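Local coordinates for putative methylthioribose-1-phosphate isomerase (Pyrococcus horikoshii OT3, PDB 6A34) that catalyses the interconversion of 5-methylthioribose 1-phosphate and 5-methylthioribulose 1-phosphate, the isomerase step of the methionine salvage pathway, at the interface of chains A and B. Coordinates in Å, arbitrary orientation; residue numbers count along the deposited sequence, not the author numbering. Chains: chain A/B, Putative methylthioribose-1-phosphate isomerase.

Contact 1: the interface of chains A and B. Residues chain A 200, 202, 205, 307-308, 310, 312; chain B 200, 202, 205, 307-308, 310, 312.
The CGGC stretch 307-310 (Cys307 ends strand 306-307, Cys310 begins strand 310-311) meets its own copy at the two-fold axis of the deposited assembly of this MtnA-subfamily enzyme, and both cysteines form disulfides between the chains, making a biological dimer likely. A:Cys307 SG bonds to B:Cys307 SG at 2.1 Å, each sulfur standing anti to its own backbone N (chi1 -163° in chain A). A:Cys310 SG bonds to B:Cys310 SG at 2.0 Å, but here the sulfurs lie beside the backbone N and anti to the carbonyl carbon. Next to the Cys307 disulfide run two twin salt bridges. B:Arg202, bent at chi2 and chi3, turns the side of its guanidinium to A:Glu200 and grips both carboxylate oxygens: NE reaches OE2 at 2.7 Å and NH2 reaches OE1 at 2.8 Å. Both oxygens accept on their syn lone pairs, and the two planes are nearly coplanar, 12° apart, which fixes the rotation of the carboxylate. A:Glu200 starts from the crowded position between backbone N and carbonyl carbon (chi1 61°) and then runs extended to its partner. The twin grip, A:Arg202 on B:Glu200, is equally flat. The two arginines cross at about a right angle at the axis, CG to CG; pairing each guanidinium with a carboxylate from the other chain probably offsets the repulsion between them. A:Cys307 SG sits 3.4 Å above one face of the A:Arg202 guanidinium, toward its rim. Flanking this core, A:Ile312 crosses B:Leu205 at about a right angle, its CG1 3.8 Å from the methyl CD1, while A:Ile312 CG2 rests 4.0 Å from B:Gly308 CA.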
ATOM      1  N   GLU A 200       5.009   3.391  -3.648  1.00 29.36           N
ATOM      2  CA  GLU A 200       5.330   4.157  -2.443  1.00 29.38           C
ATOM      3  C   GLU A 200       6.020   3.266  -1.402  1.00 30.22           C
ATOM      4  O   GLU A 200       6.880   3.763  -0.651  1.00 33.98           O
ATOM      5  CB  GLU A 200       4.094   4.874  -1.899  1.00 32.17           C
ATOM      6  CG  GLU A 200       2.926   3.987  -1.477  1.00 33.54           C
ATOM      7  CD  GLU A 200       1.795   4.799  -0.842  1.00 36.70           C
ATOM      8  OE1 GLU A 200       1.958   6.037  -0.797  1.00 35.57           O
ATOM      9  OE2 GLU A 200       0.766   4.207  -0.362  1.00 31.22           O
ATOM     10  N   ARG A 202       4.627   0.885   1.336  1.00 27.45           N
ATOM     11  CA  ARG A 202       4.191   0.764   2.705  1.00 26.19           C
ATOM     12  C   ARG A 202       4.779  -0.520   3.283  1.00 28.36           C
ATOM     13  O   ARG A 202       5.058  -1.450   2.533  1.00 27.86           O
ATOM     14  CB  ARG A 202       2.656   0.722   2.795  1.00 25.73           C
ATOM     15  CG  ARG A 202       1.977   2.086   2.797  1.00 26.90           C
ATOM     16  CD  ARG A 202       2.163   2.863   4.092  1.00 27.46           C
ATOM     17  NE  ARG A 202       1.408   2.301   5.195  1.00 27.64           N
ATOM     18  CZ  ARG A 202       1.553   2.659   6.461  1.00 26.71           C
ATOM     19  NH1 ARG A 202       2.555   3.454   6.815  1.00 23.00           N
ATOM     20  NH2 ARG A 202       0.689   2.203   7.352  1.00 24.84           N
ATOM     21  N   LEU A 205       7.559   3.334   3.516  1.00 29.75           N
ATOM     22  CA  LEU A 205       7.341   4.399   2.478  1.00 34.80           C
ATOM     23  C   LEU A 205       8.649   4.933   1.885  1.00 32.52           C
ATOM     24  O   LEU A 205       8.733   6.101   1.484  1.00 31.67           O
ATOM     25  CB  LEU A 205       6.485   5.550   3.033  1.00 35.47           C
ATOM     26  CG  LEU A 205       5.034   5.164   3.313  1.00 33.62           C
ATOM     27  CD1 LEU A 205       4.435   6.097   4.350  1.00 35.99           C
ATOM     28  CD2 LEU A 205       4.193   5.157   2.035  1.00 32.34           C
ATOM     29  N   CYS A 307       1.480   6.206   9.690  1.00 40.00           N
ATOM     30  CA  CYS A 307       1.818   6.494   8.333  1.00 41.48           C
ATOM     31  C   CYS A 307       2.426   7.897   8.312  1.00 46.14           C
ATOM     32  O   CYS A 307       1.706   8.875   8.526  1.00 46.48           O
ATOM     33  CB  CYS A 307       0.557   6.446   7.488  1.00 44.26           C
ATOM     34  SG  CYS A 307       0.902   6.309   5.718  1.00 43.04           S
ATOM     35  N   GLY A 308       3.750   7.985   8.136  1.00 45.58           N
ATOM     36  CA  GLY A 308       4.476   9.176   8.515  1.00 47.11           C
ATOM     37  C   GLY A 308       4.249   9.451   9.992  1.00 48.26           C
ATOM     38  O   GLY A 308       4.232   8.520  10.791  1.00 59.29           O
ATOM     39  N   CYS A 310       1.343  10.457  11.233  1.00 43.64           N
ATOM     40  CA  CYS A 310      -0.068  10.398  11.575  1.00 43.98           C
ATOM     41  C   CYS A 310      -0.430   8.974  12.019  1.00 47.05           C
ATOM     42  O   CYS A 310      -0.011   8.007  11.404  1.00 41.59           O
ATOM     43  CB  CYS A 310      -0.955  10.820  10.403  1.00 46.19           C
ATOM     44  SG  CYS A 310      -0.918  12.584   9.943  1.00 43.65           S
ATOM     45  N   ILE A 312      -3.243   6.337  11.982  1.00 40.81           N
ATOM     46  CA  ILE A 312      -4.315   6.194  10.989  1.00 38.48           C
ATOM     47  C   ILE A 312      -5.158   4.935  11.243  1.00 38.53           C
ATOM     48  O   ILE A 312      -6.007   4.563  10.413  1.00 48.16           O
ATOM     49  CB  ILE A 312      -3.745   6.243   9.550  1.00 40.76           C
ATOM     50  CG1 ILE A 312      -2.535   5.327   9.323  1.00 44.09           C
ATOM     51  CG2 ILE A 312      -3.397   7.685   9.163  1.00 44.62           C
ATOM     52  CD1 ILE A 312      -2.833   3.826   9.251  1.00 45.16           C
TER
ATOM     53  N   GLU B 200      -5.170  -2.361   4.739  1.00 29.18           N
ATOM     54  CA  GLU B 200      -5.369  -0.927   5.101  1.00 29.75           C
ATOM     55  C   GLU B 200      -5.916  -0.138   3.895  1.00 28.95           C
ATOM     56  O   GLU B 200      -6.640   0.821   4.078  1.00 25.73           O
ATOM     57  CB  GLU B 200      -4.088  -0.322   5.679  1.00 29.72           C
ATOM     58  CG  GLU B 200      -2.929  -0.245   4.701  1.00 33.79           C
ATOM     59  CD  GLU B 200      -1.712   0.537   5.200  1.00 35.25           C
ATOM     60  OE1 GLU B 200      -1.651   0.825   6.411  1.00 29.75           O
ATOM     61  OE2 GLU B 200      -0.816   0.853   4.357  1.00 33.82           O
ATOM     62  N   ARG B 202      -4.417   1.702   0.957  1.00 29.02           N
ATOM     63  CA  ARG B 202      -3.940   2.970   0.461  1.00 27.35           C
ATOM     64  C   ARG B 202      -4.617   3.207  -0.885  1.00 27.08           C
ATOM     65  O   ARG B 202      -5.003   2.254  -1.573  1.00 26.07           O
ATOM     66  CB  ARG B 202      -2.411   2.999   0.373  1.00 27.11           C
ATOM     67  CG  ARG B 202      -1.716   3.318   1.692  1.00 29.47           C
ATOM     68  CD  ARG B 202      -1.783   4.804   2.083  1.00 29.71           C
ATOM     69  NE  ARG B 202      -1.033   5.622   1.128  1.00 29.44           N
ATOM     70  CZ  ARG B 202      -1.032   6.963   1.067  1.00 31.70           C
ATOM     71  NH1 ARG B 202      -1.937   7.669   1.739  1.00 27.72           N
ATOM     72  NH2 ARG B 202      -0.102   7.580   0.345  1.00 24.85           N
ATOM     73  N   LEU B 205      -7.033   4.665   2.710  1.00 34.57           N
ATOM     74  CA  LEU B 205      -6.842   3.948   4.001  1.00 34.12           C
ATOM     75  C   LEU B 205      -8.184   3.670   4.705  1.00 31.09           C
ATOM     76  O   LEU B 205      -8.300   3.725   5.927  1.00 31.56           O
ATOM     77  CB  LEU B 205      -5.935   4.780   4.912  1.00 33.76           C
ATOM     78  CG  LEU B 205      -4.428   4.684   4.703  1.00 33.79           C
ATOM     79  CD1 LEU B 205      -3.736   5.559   5.712  1.00 32.69           C
ATOM     80  CD2 LEU B 205      -3.900   3.253   4.836  1.00 35.31           C
ATOM     81  N   CYS B 307      -0.568  11.148   3.850  1.00 36.09           N
ATOM     82  CA  CYS B 307      -1.083  10.011   4.516  1.00 38.13           C
ATOM     83  C   CYS B 307      -1.757  10.469   5.803  1.00 35.29           C
ATOM     84  O   CYS B 307      -1.082  10.996   6.670  1.00 38.01           O
ATOM     85  CB  CYS B 307       0.028   9.016   4.819  1.00 40.94           C
ATOM     86  SG  CYS B 307      -0.677   7.358   4.878  1.00 50.72           S
ATOM     87  N   GLY B 308      -3.090  10.379   5.845  1.00 31.86           N
ATOM     88  CA  GLY B 308      -3.856  10.959   6.940  1.00 38.12           C
ATOM     89  C   GLY B 308      -3.624  12.460   7.131  1.00 40.03           C
ATOM     90  O   GLY B 308      -3.939  12.985   8.210  1.00 42.15           O
ATOM     91  N   CYS B 310      -0.540  13.833   6.868  1.00 42.24           N
ATOM     92  CA  CYS B 310       0.894  13.989   7.025  1.00 44.11           C
ATOM     93  C   CYS B 310       1.544  13.927   5.638  1.00 42.25           C
ATOM     94  O   CYS B 310       1.225  13.057   4.856  1.00 47.00           O
ATOM     95  CB  CYS B 310       1.456  12.911   7.944  1.00 43.41           C
ATOM     96  SG  CYS B 310       1.012  13.144   9.690  1.00 46.40           S
ATOM     97  N   ILE B 312       4.289  12.963   3.101  1.00 36.37           N
ATOM     98  CA  ILE B 312       5.249  11.869   3.099  1.00 38.05           C
ATOM     99  C   ILE B 312       6.138  11.959   1.859  1.00 37.24           C
ATOM    100  O   ILE B 312       7.206  11.426   1.892  1.00 41.13           O
ATOM    101  CB  ILE B 312       4.550  10.490   3.228  1.00 43.63           C
ATOM    102  CG1 ILE B 312       3.461  10.239   2.181  1.00 45.12           C
ATOM    103  CG2 ILE B 312       3.958  10.313   4.620  1.00 41.64           C
ATOM    104  CD1 ILE B 312       3.929   9.595   0.907  1.00 54.35           C
TER

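Contact 2: the interface of chains A and B. Residues chain A 33, 200, 208-209, 212-213, 224; chain B 304-305, 312-314, 316-317.
A:Leu224 carries its CG anti to the backbone N (chi1 175°), beside the carbonyl carbon, and B:Ile312 holds CG1 in the crowded position between backbone N and carbonyl carbon (chi1 54°); these torsions send the leucine branch toward B:Ala313 and the isoleucine tip toward helix 206-217. In this assembly of an eIF-2B alpha/beta/delta family protein, the B loop that carries residues 312-314 and 316-317 lies along that A helix and the edge of A strand 222-225. B:Ile312 CD1 presses tip to tip on the methyl CB of A:Ala208 at 3.5 Å, tighter than usual van der Waals contact. One turn further along the helix, A:Ala212 CB meets B:Pro314 CG at 4.0 Å. The B:Pro314 ring is wedged between the helix and the ring of A:Pro33, which follows a cis peptide bond: its CD lies 3.8 Å from A:Pro33 CB, and its CG approaches the backbone CA of A:Trp213 at 3.9 Å. An alanine in place of B:Pro314 would remove CG and CD and would probably loosen the packing against A:Pro33, A:Ala212 and A:Trp213. On the strand side, A:Leu224 CD2 touches B:Ala313 CB at 3.7 Å, and the leucine slides past B:Val304 in the opposite direction, CG facing the valine CG1. B:Val316 adds CG2 against A:Leu224 CB. The leucine backbone is tied as well: A:Leu224 N donates to the carbonyl B:Pro317 O at 3.0 Å, nearly straight at the hydrogen (167°), though the donor stands above the carbonyl plane.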
ATOM      1  N   PRO A  33      11.994  13.645   2.792  1.00 35.59           N
ATOM      2  CA  PRO A  33      12.292  14.440   1.604  1.00 37.60           C
ATOM      3  C   PRO A  33      12.081  15.956   1.753  1.00 37.57           C
ATOM      4  O   PRO A  33      12.247  16.715   0.786  1.00 35.41           O
ATOM      5  CB  PRO A  33      11.273  13.898   0.584  1.00 36.47           C
ATOM      6  CG  PRO A  33      10.054  13.625   1.447  1.00 38.28           C
ATOM      7  CD  PRO A  33      10.640  13.095   2.741  1.00 37.46           C
ATOM      8  N   GLU A 200       5.009   3.391  -3.648  1.00 29.36           N
ATOM      9  CA  GLU A 200       5.330   4.157  -2.443  1.00 29.38           C
ATOM     10  C   GLU A 200       6.020   3.266  -1.402  1.00 30.22           C
ATOM     11  O   GLU A 200       6.880   3.763  -0.651  1.00 33.98           O
ATOM     12  CB  GLU A 200       4.094   4.874  -1.899  1.00 32.17           C
ATOM     13  CG  GLU A 200       2.926   3.987  -1.477  1.00 33.54           C
ATOM     14  CD  GLU A 200       1.795   4.799  -0.842  1.00 36.70           C
ATOM     15  OE1 GLU A 200       1.958   6.037  -0.797  1.00 35.57           O
ATOM     16  OE2 GLU A 200       0.766   4.207  -0.362  1.00 31.22           O
ATOM     17  N   ALA A 208       8.270   6.552  -1.606  1.00 29.55           N
ATOM     18  CA  ALA A 208       7.724   7.902  -1.666  1.00 33.99           C
ATOM     19  C   ALA A 208       8.753   8.904  -1.115  1.00 34.49           C
ATOM     20  O   ALA A 208       8.944   9.991  -1.687  1.00 33.03           O
ATOM     21  CB  ALA A 208       6.434   7.944  -0.877  1.00 32.49           C
ATOM     22  N   ARG A 209       9.402   8.510  -0.011  1.00 35.34           N
ATOM     23  CA  ARG A 209      10.183   9.381   0.840  1.00 37.22           C
ATOM     24  C   ARG A 209      11.602   9.548   0.283  1.00 38.00           C
ATOM     25  O   ARG A 209      12.217  10.629   0.378  1.00 40.27           O
ATOM     26  CB  ARG A 209      10.172   8.809   2.257  1.00 43.67           C
ATOM     27  CG  ARG A 209      10.400   9.846   3.345  1.00 56.65           C
ATOM     28  CD  ARG A 209       9.996   9.431   4.753  1.00 58.92           C
ATOM     29  NE  ARG A 209      10.044   7.997   4.929  1.00 53.10           N
ATOM     30  CZ  ARG A 209      11.128   7.318   5.299  1.00 58.46           C
ATOM     31  NH1 ARG A 209      12.226   7.970   5.666  1.00 50.37           N
ATOM     32  NH2 ARG A 209      11.105   5.988   5.286  1.00 50.07           N
ATOM     33  N   ALA A 212      11.469   8.680  -4.592  1.00 31.00           N
ATOM     34  CA  ALA A 212      10.791   9.734  -5.370  1.00 32.25           C
ATOM     35  C   ALA A 212      11.681  11.007  -5.370  1.00 34.59           C
ATOM     36  O   ALA A 212      11.817  11.702  -6.384  1.00 32.25           O
ATOM     37  CB  ALA A 212       9.390   9.969  -4.841  1.00 28.82           C
ATOM     38  N   TRP A 213      12.331  11.257  -4.230  1.00 31.05           N
ATOM     39  CA  TRP A 213      13.191  12.374  -4.021  1.00 33.50           C
ATOM     40  C   TRP A 213      14.457  12.276  -4.890  1.00 33.46           C
ATOM     41  O   TRP A 213      14.690  13.155  -5.693  1.00 34.98           O
ATOM     42  CB  TRP A 213      13.524  12.508  -2.536  1.00 35.69           C
ATOM     43  CG  TRP A 213      14.378  13.705  -2.315  1.00 35.00           C
ATOM     44  CD1 TRP A 213      13.945  14.985  -2.169  1.00 35.54           C
ATOM     45  CD2 TRP A 213      15.813  13.756  -2.357  1.00 36.34           C
ATOM     46  NE1 TRP A 213      15.016  15.825  -2.098  1.00 37.55           N
ATOM     47  CE2 TRP A 213      16.176  15.110  -2.192  1.00 37.01           C
ATOM     48  CE3 TRP A 213      16.824  12.801  -2.507  1.00 39.12           C
ATOM     49  CZ2 TRP A 213      17.506  15.537  -2.178  1.00 36.25           C
ATOM     50  CZ3 TRP A 213      18.143  13.220  -2.469  1.00 41.12           C
ATOM     51  CH2 TRP A 213      18.476  14.569  -2.317  1.00 37.57           C
ATOM     52  N   LEU A 224       4.628   8.490  -8.918  1.00 27.78           N
ATOM     53  CA  LEU A 224       4.521   7.824  -7.609  1.00 28.24           C
ATOM     54  C   LEU A 224       3.109   7.250  -7.488  1.00 29.29           C
ATOM     55  O   LEU A 224       2.175   7.936  -7.848  1.00 29.53           O
ATOM     56  CB  LEU A 224       4.804   8.859  -6.520  1.00 28.46           C
ATOM     57  CG  LEU A 224       4.631   8.380  -5.089  1.00 29.34           C
ATOM     58  CD1 LEU A 224       5.651   7.296  -4.759  1.00 29.16           C
ATOM     59  CD2 LEU A 224       4.788   9.557  -4.131  1.00 30.22           C
TER
ATOM     60  N   VAL B 304      -2.060  10.619  -2.339  1.00 31.05           N
ATOM     61  CA  VAL B 304      -0.844   9.774  -2.395  1.00 34.39           C
ATOM     62  C   VAL B 304       0.329  10.492  -1.722  1.00 30.76           C
ATOM     63  O   VAL B 304       1.120   9.882  -1.041  1.00 29.56           O
ATOM     64  CB  VAL B 304      -0.468   9.395  -3.834  1.00 32.85           C
ATOM     65  CG1 VAL B 304       0.844   8.624  -3.886  1.00 33.55           C
ATOM     66  CG2 VAL B 304      -1.572   8.592  -4.483  1.00 36.07           C
ATOM     67  N   LEU B 305       0.398  11.804  -1.912  1.00 31.97           N
ATOM     68  CA  LEU B 305       1.503  12.619  -1.460  1.00 29.90           C
ATOM     69  C   LEU B 305       1.461  12.780   0.056  1.00 33.26           C
ATOM     70  O   LEU B 305       2.491  13.086   0.629  1.00 37.26           O
ATOM     71  CB  LEU B 305       1.388  13.984  -2.113  1.00 27.33           C
ATOM     72  CG  LEU B 305       1.607  14.057  -3.613  1.00 29.62           C
ATOM     73  CD1 LEU B 305       1.247  15.474  -4.116  1.00 32.45           C
ATOM     74  CD2 LEU B 305       3.060  13.699  -3.975  1.00 27.92           C
ATOM     75  N   ILE B 312       4.289  12.963   3.101  1.00 36.37           N
ATOM     76  CA  ILE B 312       5.249  11.869   3.099  1.00 38.05           C
ATOM     77  C   ILE B 312       6.138  11.959   1.859  1.00 37.24           C
ATOM     78  O   ILE B 312       7.206  11.426   1.892  1.00 41.13           O
ATOM     79  CB  ILE B 312       4.550  10.490   3.228  1.00 43.63           C
ATOM     80  CG1 ILE B 312       3.461  10.239   2.181  1.00 45.12           C
ATOM     81  CG2 ILE B 312       3.958  10.313   4.620  1.00 41.64           C
ATOM     82  CD1 ILE B 312       3.929   9.595   0.907  1.00 54.35           C
ATOM     83  N   ALA B 313       5.684  12.604   0.769  1.00 42.56           N
ATOM     84  CA  ALA B 313       6.423  12.643  -0.499  1.00 36.19           C
ATOM     85  C   ALA B 313       6.893  14.056  -0.826  1.00 39.21           C
ATOM     86  O   ALA B 313       6.359  15.045  -0.327  1.00 36.10           O
ATOM     87  CB  ALA B 313       5.572  12.120  -1.619  1.00 40.56           C
ATOM     88  N   PRO B 314       7.917  14.179  -1.701  1.00 36.29           N
ATOM     89  CA  PRO B 314       8.218  15.446  -2.357  1.00 35.17           C
ATOM     90  C   PRO B 314       7.139  15.708  -3.409  1.00 35.90           C
ATOM     91  O   PRO B 314       6.383  14.798  -3.735  1.00 31.42           O
ATOM     92  CB  PRO B 314       9.565  15.197  -3.052  1.00 35.73           C
ATOM     93  CG  PRO B 314       9.563  13.697  -3.314  1.00 37.07           C
ATOM     94  CD  PRO B 314       8.796  13.095  -2.152  1.00 34.97           C
ATOM     95  N   VAL B 316       6.120  15.437  -6.685  1.00 38.58           N
ATOM     96  CA  VAL B 316       6.430  14.674  -7.885  1.00 35.06           C
ATOM     97  C   VAL B 316       5.108  14.291  -8.522  1.00 31.91           C
ATOM     98  O   VAL B 316       4.058  14.288  -7.880  1.00 27.86           O
ATOM     99  CB  VAL B 316       7.259  13.409  -7.567  1.00 37.68           C
ATOM    100  CG1 VAL B 316       8.646  13.775  -7.091  1.00 39.39           C
ATOM    101  CG2 VAL B 316       6.553  12.507  -6.554  1.00 35.00           C
ATOM    102  N   PRO B 317       5.101  13.933  -9.813  1.00 31.09           N
ATOM    103  CA  PRO B 317       3.851  13.492 -10.429  1.00 32.48           C
ATOM    104  C   PRO B 317       3.357  12.209  -9.721  1.00 34.89           C
ATOM    105  O   PRO B 317       4.153  11.428  -9.170  1.00 33.83           O
ATOM    106  CB  PRO B 317       4.235  13.335 -11.908  1.00 34.22           C
ATOM    107  CG  PRO B 317       5.518  14.164 -12.059  1.00 34.32           C
ATOM    108  CD  PRO B 317       6.240  13.964 -10.738  1.00 34.27           C
TER

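About 11 Å separates the C-alpha centres of contact 1 and contact 2, which are neighbouring patches of one two-fold interface and share A:Glu200 and B:Ile312. Contact 1 straddles the axis and locks the chains covalently; contact 2 lies to one side, with a twin made by exchanging the chains. The stretch that begins with helix 302-305 and the cysteine strands leads on into the loop of contact 2, so the disulfides are likely to help position that loop. Both centres are about 20 Å from A:Asp247, the predicted proton donor, which suggests a role in assembly and stability more than in direct catalysis.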